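Local coordinates for protein topoisomerase IV subunit A (Escherichia coli, PDB 1ZVT) that probably binds DNA through its C-terminal beta-pinwheel domain, helping topoisomerase IV choose substrates for decatenation and supercoil relaxation, at residues M11-R15 with L27-D33; S144-L148 with L193-P197. All coordinates share one frame; numbering follows the deposited sequence.

Contact 1: M11-R15 with L27-D33; sequences MGWVR and LNYKAGD
R15 reaches across to the loop 27-33 and clamps the carbonyl oxygen of N28 end-on with two nitrogens. NH2 makes the shorter bond to N28 O, 2.8 Å, and NH1 the longer at 3.1 Å; the oxygen lies almost in the guanidinium plane in both. The chain gets there through a first torsion that sets CG between the backbone N and the carbonyl carbon (chi1 76°) and a bend at chi3. L27 slides its CB and CD1 over one guanidinium face, CB at 3.8 Å from NH1, while Y29 offers an off-centre cation-pi contact, its ring centroid 5.0 Å from R15 CZ. NH1 also bonds to A67 O, so a buried charged head is held from several directions. A leucine in place of R15 would probably leave N28 O and A67 O without these donors and free this end of the loop to shift.

Equally close is the K30-W13 pair: K30 crosses the indole at about a right angle, CE over the five-membered ring in a CH-pi contact, 3.7 Å from its centroid. The solvent side lies beyond, at M11 and G32, with N28 exposed at the other end. M11 N donates to D33 OD1 at 2.9 Å, from above the carboxylate plane, and M11 CB and CG slide past that carboxylate though the residue stays largely exposed. D33 ends the type II turn from K30, and its OD2 is bonded to S9 OG.

The loop links strand 13-18 to strand 35-42, and Y29 and L27 rest on V7 of strand 3-9, which lies between those two strands in this four-stranded blade of the beta-pinwheel.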
loop_
_atom_site.group_PDB
_atom_site.type_symbol
_atom_site.label_atom_id
_atom_site.label_comp_id
_atom_site.label_asym_id
_atom_site.label_seq_id
_atom_site.Cartn_x
_atom_site.Cartn_y
_atom_site.Cartn_z
ATOM N N MET A 11 5.815 -16.261 -4.307
ATOM C CA MET A 11 7.143 -16.603 -3.760
ATOM C C MET A 11 8.191 -15.514 -3.963
ATOM O O MET A 11 9.352 -15.693 -3.579
ATOM C CB MET A 11 7.637 -17.900 -4.375
ATOM C CG MET A 11 6.798 -19.139 -4.026
ATOM S SD MET A 11 6.754 -19.427 -2.260
ATOM C CE MET A 11 5.111 -18.885 -1.804
ATOM N N GLY A 12 7.802 -14.386 -4.563
ATOM C CA GLY A 12 8.725 -13.258 -4.701
ATOM C C GLY A 12 9.618 -13.332 -5.923
ATOM O O GLY A 12 10.727 -12.781 -5.916
ATOM N N TRP A 13 9.117 -13.969 -6.979
ATOM C CA TRP A 13 9.815 -14.044 -8.250
ATOM C C TRP A 13 9.182 -13.059 -9.201
ATOM O O TRP A 13 7.964 -12.824 -9.152
ATOM C CB TRP A 13 9.725 -15.457 -8.826
ATOM C CG TRP A 13 10.614 -16.421 -8.093
ATOM C CD1 TRP A 13 10.766 -16.527 -6.738
ATOM C CD2 TRP A 13 11.481 -17.394 -8.674
ATOM N NE1 TRP A 13 11.664 -17.527 -6.435
ATOM C CE2 TRP A 13 12.129 -18.065 -7.608
ATOM C CE3 TRP A 13 11.777 -17.766 -9.992
ATOM C CZ2 TRP A 13 13.053 -19.099 -7.820
ATOM C CZ3 TRP A 13 12.706 -18.796 -10.205
ATOM C CH2 TRP A 13 13.326 -19.447 -9.122
ATOM N N VAL A 14 10.003 -12.461 -10.053
ATOM C CA VAL A 14 9.518 -11.398 -10.941
ATOM C C VAL A 14 9.923 -11.620 -12.378
ATOM O O VAL A 14 10.903 -12.306 -12.657
ATOM C CB VAL A 14 10.031 -9.999 -10.513
ATOM C CG1 VAL A 14 9.326 -9.550 -9.257
ATOM C CG2 VAL A 14 11.573 -9.993 -10.291
ATOM N N ARG A 15 9.179 -10.999 -13.294
ATOM C CA ARG A 15 9.569 -10.938 -14.687
ATOM C C ARG A 15 8.948 -9.690 -15.310
ATOM O O ARG A 15 8.042 -9.091 -14.729
ATOM C CB ARG A 15 9.133 -12.188 -15.429
ATOM C CG ARG A 15 7.650 -12.228 -15.751
ATOM C CD ARG A 15 7.238 -13.641 -16.067
ATOM N NE ARG A 15 6.859 -14.417 -14.885
ATOM C CZ ARG A 15 6.503 -15.698 -14.916
ATOM N NH1 ARG A 15 6.491 -16.368 -16.068
ATOM N NH2 ARG A 15 6.161 -16.317 -13.812
ATOM N N LEU A 27 0.391 -16.977 -16.757
ATOM C CA LEU A 27 1.790 -17.315 -17.034
ATOM C C LEU A 27 2.228 -18.583 -16.321
ATOM O O LEU A 27 1.539 -19.077 -15.426
ATOM C CB LEU A 27 2.698 -16.161 -16.616
ATOM C CG LEU A 27 2.460 -14.845 -17.348
ATOM C CD1 LEU A 27 3.193 -13.715 -16.660
ATOM C CD2 LEU A 27 2.912 -14.951 -18.803
ATOM N N ASN A 28 3.391 -19.091 -16.741
ATOM C CA ASN A 28 4.051 -20.223 -16.114
ATOM C C ASN A 28 4.609 -19.811 -14.752
ATOM O O ASN A 28 5.302 -18.801 -14.641
ATOM C CB ASN A 28 5.172 -20.695 -17.051
ATOM C CG ASN A 28 5.894 -21.945 -16.559
ATOM O OD1 ASN A 28 7.022 -22.215 -16.980
ATOM N ND2 ASN A 28 5.260 -22.711 -15.684
ATOM N N TYR A 29 4.289 -20.578 -13.717
ATOM C CA TYR A 29 4.917 -20.381 -12.416
ATOM C C TYR A 29 5.626 -21.656 -12.019
ATOM O O TYR A 29 5.248 -22.732 -12.481
ATOM C CB TYR A 29 3.895 -19.963 -11.363
ATOM C CG TYR A 29 3.336 -18.598 -11.685
ATOM C CD1 TYR A 29 2.184 -18.461 -12.456
ATOM C CD2 TYR A 29 3.987 -17.443 -11.250
ATOM C CE1 TYR A 29 1.685 -17.199 -12.787
ATOM C CE2 TYR A 29 3.499 -16.180 -11.565
ATOM C CZ TYR A 29 2.347 -16.066 -12.322
ATOM O OH TYR A 29 1.871 -14.812 -12.653
ATOM N N LYS A 30 6.666 -21.536 -11.197
ATOM C CA LYS A 30 7.351 -22.732 -10.708
ATOM C C LYS A 30 6.423 -23.496 -9.758
ATOM O O LYS A 30 5.491 -22.924 -9.194
ATOM C CB LYS A 30 8.686 -22.367 -10.049
ATOM C CG LYS A 30 8.561 -21.734 -8.689
ATOM C CD LYS A 30 9.872 -21.120 -8.246
ATOM C CE LYS A 30 9.689 -20.400 -6.920
ATOM N NZ LYS A 30 9.978 -21.300 -5.770
ATOM N N ALA A 31 6.655 -24.803 -9.609
ATOM C CA ALA A 31 5.824 -25.618 -8.738
ATOM C C ALA A 31 5.661 -24.970 -7.366
ATOM O O ALA A 31 6.649 -24.572 -6.745
ATOM C CB ALA A 31 6.451 -27.008 -8.580
ATOM N N GLY A 32 4.421 -24.854 -6.899
ATOM C CA GLY A 32 4.140 -24.238 -5.599
ATOM C C GLY A 32 4.014 -22.715 -5.646
ATOM O O GLY A 32 3.759 -22.075 -4.627
ATOM N N ASP A 33 4.202 -22.128 -6.818
ATOM C CA ASP A 33 4.140 -20.666 -6.919
ATOM C C ASP A 33 2.959 -20.258 -7.789
ATOM O O ASP A 33 2.409 -21.072 -8.542
ATOM C CB ASP A 33 5.459 -20.135 -7.488
ATOM C CG ASP A 33 5.698 -18.647 -7.190
ATOM O OD1 ASP A 33 4.905 -18.010 -6.465
ATOM O OD2 ASP A 33 6.717 -18.123 -7.682
#

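Contact 2: S144-L148 with L193-P197; sequences SDMLL and LYVLP
M146-L148 and L193-L196 run antiparallel, 158° between their directions, with M146/L196 and L148/Y194 as hydrogen-bonded pairs and L147/V195 as the non-hydrogen-bonded pair between them. Four nearly straight backbone bonds tie them: M146 N to L196 O is 2.6 Å, and Y194 N to L148 O 2.8 Å. Between these bonds the CA hydrogens add weaker contacts, as where V195 CA comes within 3.2 Å of M146 O.

The side chains alternate between the two faces of the sheet. On one, L148 sits between two residues of the adjacent strand: with CG anti to the backbone N (chi1 176°), its CD2 reaches both L196 CD1 and Y194 CD1, each at 3.9 Å. The methyl meets the tyrosine ring at its edge, near its plane, and the two side chains lie alongside each other, pointing the same way. M146 starts on this face, but its bent chain leads its end away toward M158 and P160. On the other face L147 CD2 meets L193 CD1 at 3.7 Å. Just before the strand, D145 passes its CB across V195 CG1, 3.4 Å away, at about a right angle. Its carboxylate OD2 turns back to accept from D142 N.

Strand 190-196 forms one outer edge of a four-stranded antiparallel blade of the beta-pinwheel, and 146-151 lies inside it, next to 155-160. The face of L147, L193 and V195 packs on L99 of strand 97-101 in another blade, while Y194 and L196 meet I243 of strand 240-244.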
loop_
_atom_site.group_PDB
_atom_site.type_symbol
_atom_site.label_atom_id
_atom_site.label_comp_id
_atom_site.label_asym_id
_atom_site.label_seq_id
_atom_site.Cartn_x
_atom_site.Cartn_y
_atom_site.Cartn_z
ATOM N N SER A 144 -7.342 16.727 -3.693
ATOM C CA SER A 144 -8.505 17.074 -2.865
ATOM C C SER A 144 -9.248 15.842 -2.318
ATOM O O SER A 144 -10.269 15.958 -1.639
ATOM C CB SER A 144 -9.455 18.015 -3.619
ATOM O OG SER A 144 -10.201 17.313 -4.602
ATOM N N ASP A 145 -8.709 14.657 -2.595
ATOM C CA ASP A 145 -9.317 13.418 -2.110
ATOM C C ASP A 145 -9.301 13.361 -0.574
ATOM O O ASP A 145 -8.547 14.100 0.075
ATOM C CB ASP A 145 -8.592 12.210 -2.715
ATOM C CG ASP A 145 -8.988 11.934 -4.194
ATOM O OD1 ASP A 145 -9.917 12.581 -4.738
ATOM O OD2 ASP A 145 -8.341 11.053 -4.818
ATOM N N MET A 146 -10.156 12.501 -0.011
ATOM C CA MET A 146 -10.259 12.327 1.442
ATOM C C MET A 146 -9.494 11.079 1.860
ATOM O O MET A 146 -9.532 10.063 1.181
ATOM C CB MET A 146 -11.712 12.135 1.877
ATOM C CG MET A 146 -12.631 13.286 1.522
ATOM S SD MET A 146 -12.087 14.789 2.343
ATOM C CE MET A 146 -12.368 14.428 4.031
ATOM N N LEU A 147 -8.790 11.170 2.973
ATOM C CA LEU A 147 -8.164 10.010 3.610
ATOM C C LEU A 147 -9.191 9.428 4.574
ATOM O O LEU A 147 -9.847 10.170 5.300
ATOM C CB LEU A 147 -6.907 10.468 4.380
ATOM C CG LEU A 147 -6.087 9.428 5.158
ATOM C CD1 LEU A 147 -4.645 9.898 5.289
ATOM C CD2 LEU A 147 -6.700 9.137 6.535
ATOM N N LEU A 148 -9.348 8.109 4.556
ATOM C CA LEU A 148 -10.288 7.449 5.451
ATOM C C LEU A 148 -9.531 6.345 6.157
ATOM O O LEU A 148 -8.896 5.492 5.509
ATOM C CB LEU A 148 -11.493 6.885 4.683
ATOM C CG LEU A 148 -12.487 6.102 5.539
ATOM C CD1 LEU A 148 -13.176 6.967 6.598
ATOM C CD2 LEU A 148 -13.530 5.415 4.677
ATOM N N LEU A 193 -6.877 1.713 5.279
ATOM C CA LEU A 193 -6.563 3.106 4.995
ATOM C C LEU A 193 -6.785 3.372 3.527
ATOM O O LEU A 193 -6.121 2.741 2.666
ATOM C CB LEU A 193 -5.077 3.374 5.318
ATOM C CG LEU A 193 -4.517 4.797 5.150
ATOM C CD1 LEU A 193 -5.258 5.791 6.063
ATOM C CD2 LEU A 193 -3.024 4.841 5.471
ATOM N N TYR A 194 -7.670 4.314 3.236
ATOM C CA TYR A 194 -8.036 4.615 1.831
ATOM C C TYR A 194 -7.854 6.077 1.498
ATOM O O TYR A 194 -7.847 6.918 2.389
ATOM C CB TYR A 194 -9.519 4.302 1.621
ATOM C CG TYR A 194 -10.010 2.998 2.171
ATOM C CD1 TYR A 194 -10.912 2.980 3.236
ATOM C CD2 TYR A 194 -9.613 1.788 1.615
ATOM C CE1 TYR A 194 -11.405 1.777 3.729
ATOM C CE2 TYR A 194 -10.093 0.574 2.117
ATOM C CZ TYR A 194 -10.984 0.597 3.171
ATOM O OH TYR A 194 -11.489 -0.564 3.699
ATOM N N VAL A 195 -7.777 6.383 0.198
ATOM C CA VAL A 195 -7.868 7.755 -0.259
ATOM C C VAL A 195 -8.988 7.727 -1.281
ATOM O O VAL A 195 -8.948 6.931 -2.248
ATOM C CB VAL A 195 -6.539 8.303 -0.821
ATOM C CG1 VAL A 195 -6.756 9.683 -1.394
ATOM C CG2 VAL A 195 -5.459 8.344 0.291
ATOM N N LEU A 196 -10.028 8.502 -0.994
ATOM C CA LEU A 196 -11.281 8.426 -1.731
ATOM C C LEU A 196 -11.644 9.810 -2.229
ATOM O O LEU A 196 -11.429 10.804 -1.542
ATOM C CB LEU A 196 -12.448 8.009 -0.826
ATOM C CG LEU A 196 -12.412 7.040 0.348
ATOM C CD1 LEU A 196 -13.488 7.421 1.363
ATOM C CD2 LEU A 196 -12.645 5.651 -0.169
ATOM N N PRO A 197 -12.271 9.872 -3.391
ATOM C CA PRO A 197 -12.985 11.105 -3.745
ATOM C C PRO A 197 -14.018 11.424 -2.672
ATOM O O PRO A 197 -14.760 10.526 -2.247
ATOM C CB PRO A 197 -13.701 10.755 -5.045
ATOM C CG PRO A 197 -13.078 9.520 -5.533
ATOM C CD PRO A 197 -12.365 8.827 -4.415
#

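Overall arrangement
The two contacts belong to different four-stranded sheets, on opposite sides of the chain's centre and about 34 Å apart between contact centres. Contact 1 is a surface contact, in which a loop folds back beside the strand that precedes it; its hold comes from an arginine on a backbone carbonyl, a carboxylate on a backbone N-H, and cation-pi and CH-pi contacts with aromatic rings. Contact 2 is partly buried and pairs two strands of one blade, its segments 45 residues apart at their closest ends; backbone bonds carry it, and aliphatic side chains pack against adjoining strands. Both sheets share the strand order 3-1-2-4: contact 1 involves a connection between two strands of that pattern, whereas contact 2 is one of its strand pairings.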